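Local coordinates for agmatinase (Deinococcus radiodurans, PDB 1WOH), which probably hydrolyses agmatine to putrescine and urea, as a manganese-dependent member of the arginase family, at residues Glu102-Val107 / Leu128-Asp133; Ile87-Ser90 / Gln94-His97. All coordinates share one frame; numbering follows the deposited sequence.

Contact 1: residues Glu102-Val107 / Leu128-Asp133; sequences EAARQV and LRAFAD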
# COMPACT_ATOMS: atom_id res chain seq x y z
N GLU A 102 14.22 -33.95 6.47
CA GLU A 102 14.56 -34.89 5.40
C GLU A 102 15.10 -34.16 4.18
O GLU A 102 16.12 -34.54 3.61
CB GLU A 102 13.35 -35.74 5.02
CG GLU A 102 13.60 -36.70 3.86
CD GLU A 102 14.76 -37.66 4.10
OE1 GLU A 102 15.12 -38.41 3.16
OE2 GLU A 102 15.31 -37.67 5.22
N ALA A 103 14.41 -33.09 3.76
CA ALA A 103 14.85 -32.33 2.61
C ALA A 103 16.20 -31.68 2.87
O ALA A 103 17.06 -31.66 2.00
CB ALA A 103 13.81 -31.26 2.26
N ALA A 104 16.39 -31.16 4.08
CA ALA A 104 17.64 -30.51 4.44
C ALA A 104 18.79 -31.53 4.41
O ALA A 104 19.87 -31.22 3.92
CB ALA A 104 17.54 -29.88 5.82
N ARG A 105 18.55 -32.73 4.92
CA ARG A 105 19.57 -33.77 4.91
C ARG A 105 19.98 -34.10 3.48
O ARG A 105 21.17 -34.25 3.18
CB ARG A 105 19.08 -35.05 5.58
CG ARG A 105 19.11 -35.05 7.09
CD ARG A 105 19.38 -36.46 7.61
NE ARG A 105 19.27 -36.56 9.06
CZ ARG A 105 18.12 -36.57 9.72
NH1 ARG A 105 16.98 -36.50 9.05
NH2 ARG A 105 18.11 -36.66 11.04
N GLN A 106 18.99 -34.23 2.60
CA GLN A 106 19.25 -34.55 1.20
C GLN A 106 20.03 -33.44 0.51
O GLN A 106 20.93 -33.72 -0.28
CB GLN A 106 17.94 -34.80 0.46
CG GLN A 106 17.10 -35.93 1.05
CD GLN A 106 15.82 -36.16 0.27
OE1 GLN A 106 15.11 -35.22 -0.09
NE2 GLN A 106 15.50 -37.43 0.02
N VAL A 107 19.68 -32.20 0.79
CA VAL A 107 20.37 -31.07 0.19
C VAL A 107 21.78 -30.94 0.74
O VAL A 107 22.73 -30.70 -0.02
CB VAL A 107 19.58 -29.76 0.44
CG1 VAL A 107 20.45 -28.54 0.09
CG2 VAL A 107 18.32 -29.76 -0.41
N LEU A 128 18.20 -27.72 11.67
CA LEU A 128 19.36 -28.14 12.46
C LEU A 128 19.42 -29.64 12.69
O LEU A 128 20.51 -30.20 12.80
CB LEU A 128 19.40 -27.39 13.79
CG LEU A 128 19.95 -25.96 13.66
CD1 LEU A 128 19.70 -25.17 14.94
CD2 LEU A 128 21.45 -26.04 13.35
N ARG A 129 18.27 -30.31 12.76
CA ARG A 129 18.28 -31.75 12.97
C ARG A 129 19.05 -32.47 11.87
O ARG A 129 19.51 -33.60 12.06
CB ARG A 129 16.86 -32.32 13.04
CG ARG A 129 16.06 -31.87 14.26
CD ARG A 129 14.83 -32.76 14.49
NE ARG A 129 13.91 -32.78 13.36
CZ ARG A 129 12.69 -33.31 13.39
NH1 ARG A 129 12.25 -33.88 14.51
NH2 ARG A 129 11.91 -33.29 12.32
N ALA A 130 19.21 -31.81 10.73
CA ALA A 130 19.93 -32.41 9.62
C ALA A 130 21.45 -32.34 9.79
O ALA A 130 22.19 -32.85 8.94
CB ALA A 130 19.53 -31.74 8.31
N PHE A 131 21.91 -31.72 10.87
CA PHE A 131 23.34 -31.59 11.14
C PHE A 131 23.75 -32.39 12.38
O PHE A 131 24.69 -32.02 13.09
CB PHE A 131 23.70 -30.11 11.35
CG PHE A 131 23.46 -29.25 10.13
CD1 PHE A 131 22.16 -28.96 9.71
CD2 PHE A 131 24.53 -28.76 9.40
CE1 PHE A 131 21.94 -28.17 8.57
CE2 PHE A 131 24.33 -27.97 8.26
CZ PHE A 131 23.03 -27.68 7.85
N ALA A 132 23.05 -33.48 12.63
CA ALA A 132 23.35 -34.31 13.79
C ALA A 132 24.76 -34.89 13.76
O ALA A 132 25.35 -35.15 14.81
CB ALA A 132 22.33 -35.44 13.89
N ASP A 133 25.31 -35.08 12.57
CA ASP A 133 26.65 -35.66 12.44
C ASP A 133 27.80 -34.66 12.47
O ASP A 133 28.95 -35.03 12.23
CB ASP A 133 26.74 -36.50 11.16
CG ASP A 133 26.59 -35.68 9.90
OD1 ASP A 133 26.47 -36.28 8.81
OD2 ASP A 133 26.60 -34.43 9.99
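R105 lies along A130 where helix 93-108 meets the loop that follows helix 124-128. This is the α/β fold of the arginase family, with helices packed against a parallel sheet. Helix 93-108 is the connection of a β-α-β crossover from strand 80-85 to strand 114-118. The backbones come close, with the CA atoms of R105 and A130 4.9 Å apart. Two small methyls allow this: A104 CB meets A130 CB at 3.7 Å, and A104 also packs on F116 of strand 114-118.

The R105 side chain leaves the helix with CG anti to the carbonyl carbon (chi1 -79°). CB stays a little back. CG makes the firm touch, 3.6 Å from A130 CB, and it is also close to A130 CA. The chain then bends at chi2 (-148°). CD and NE run on past A130 without a close touch. A130 CA lies over one face of the guanidinium, 4.2 Å from its plane and nearer the edge of the group than its middle. The tip ends near the backbone of R129. CZ is 4.0 Å from R129 O, and NH2 approaches that same oxygen obliquely at 3.5 Å. This approach is not a hydrogen bond, so the contact rests mainly on van der Waals packing.

R129 carries a like charge, but its head turns elsewhere. It hydrogen-bonds T101 through NE and forms a salt bridge with D98. A130 O takes a hydrogen bond from R108, at the end of helix 93-108. A130 CB also lies 3.7 Å from R105 N, a backbone atom of the helix.

Contact 2: residues Ile87-Ser90 / Gln94-His97; sequences ILPS and QLAH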
# COMPACT_ATOMS: atom_id res chain seq x y z
N ILE A 87 8.04 -29.57 0.56
CA ILE A 87 6.60 -29.67 0.33
C ILE A 87 5.95 -29.77 1.70
O ILE A 87 6.02 -30.80 2.36
CB ILE A 87 6.24 -30.91 -0.50
CG1 ILE A 87 6.87 -30.79 -1.89
CG2 ILE A 87 4.72 -31.02 -0.62
CD1 ILE A 87 6.63 -31.99 -2.78
N LEU A 88 5.32 -28.68 2.11
CA LEU A 88 4.68 -28.62 3.41
C LEU A 88 3.20 -28.92 3.39
O LEU A 88 2.50 -28.61 2.43
CB LEU A 88 4.88 -27.22 3.99
CG LEU A 88 6.32 -26.75 4.12
CD1 LEU A 88 6.35 -25.26 4.42
CD2 LEU A 88 7.01 -27.55 5.22
N PRO A 89 2.71 -29.55 4.47
CA PRO A 89 1.28 -29.88 4.55
C PRO A 89 0.65 -28.63 5.16
O PRO A 89 1.35 -27.66 5.44
CB PRO A 89 1.26 -31.02 5.54
CG PRO A 89 2.33 -30.61 6.53
CD PRO A 89 3.45 -30.13 5.60
N SER A 90 -0.66 -28.64 5.35
CA SER A 90 -1.32 -27.51 6.01
C SER A 90 -1.31 -27.97 7.46
O SER A 90 -1.42 -29.16 7.74
CB SER A 90 -2.75 -27.34 5.50
OG SER A 90 -2.76 -26.75 4.21
N GLN A 94 4.35 -31.26 13.22
CA GLN A 94 5.32 -32.34 13.37
C GLN A 94 5.66 -32.96 12.02
O GLN A 94 6.82 -33.28 11.76
CB GLN A 94 4.77 -33.41 14.32
CG GLN A 94 5.81 -34.44 14.74
CD GLN A 94 5.35 -35.27 15.91
OE1 GLN A 94 5.01 -34.74 16.98
NE2 GLN A 94 5.32 -36.59 15.74
N LEU A 95 4.66 -33.13 11.16
CA LEU A 95 4.89 -33.69 9.83
C LEU A 95 5.74 -32.70 9.04
O LEU A 95 6.66 -33.09 8.32
CB LEU A 95 3.56 -33.93 9.10
CG LEU A 95 3.66 -34.33 7.62
CD1 LEU A 95 4.49 -35.60 7.48
CD2 LEU A 95 2.27 -34.53 7.05
N ALA A 96 5.41 -31.42 9.17
CA ALA A 96 6.16 -30.39 8.46
C ALA A 96 7.63 -30.48 8.88
O ALA A 96 8.53 -30.45 8.04
CB ALA A 96 5.59 -29.01 8.79
N HIS A 97 7.86 -30.60 10.19
CA HIS A 97 9.22 -30.71 10.72
C HIS A 97 9.97 -31.88 10.10
O HIS A 97 11.13 -31.75 9.70
CB HIS A 97 9.18 -30.89 12.24
CG HIS A 97 8.65 -29.70 12.99
ND1 HIS A 97 8.30 -29.76 14.32
CD2 HIS A 97 8.40 -28.43 12.59
CE1 HIS A 97 7.87 -28.58 14.71
NE2 HIS A 97 7.92 -27.75 13.68
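L95 has CG anti to the backbone N (chi1 172°), and with chi2 at 58° CD2 lies against the ring of P89. L88 has CG anti to its carbonyl carbon (chi1 -57°), and its CD2 reaches the methyl of A96. Together these groups pack the loop after strand 80-85 against the first turn of helix 93-108, at the start of a β-α-β crossover in the arginase fold.

The contact is wholly apolar. The P89 ring lies against two successive helix residues. Its CB and CG both lie 4.0 Å from L95 CD2, and the two side chains cross obliquely. Its CD faces the helix backbone, 3.9 Å from A96 CA. A96 CB completes the patch, 4.1 Å from L88 CD2. A glycine in place of P89 would probably leave L95 CD2 and A96 CA without their ring partner, opening a gap between loop and helix.

L88 and A96 both also pack on F38. On the assembly side, P89 touches N153 of a second subunit, and S90 OG hydrogen-bonds R152 of that subunit. Within the patch, P89 CD is 4.0 Å from A96 CB.

Contacts 1 and 2 both use helix 93-108, at different ends. Contact 2 comes first along the chain, and both its segments precede those of contact 1. It packs the helix start against the loop that leads in from strand 80-85. Contact 1 packs the later turns against the loop between helix 124-128 and strand 137-142. Their centres are about 15 Å apart. They also touch directly: R129 NH2 of contact 1 lies 3.1 Å from H97 O of contact 2, a probable hydrogen bond. One helix is thus held by neighbouring parts of the same α/β domain. Both contacts lie away from the manganese-binding residues. Other subunits touch contact 2 but not contact 1.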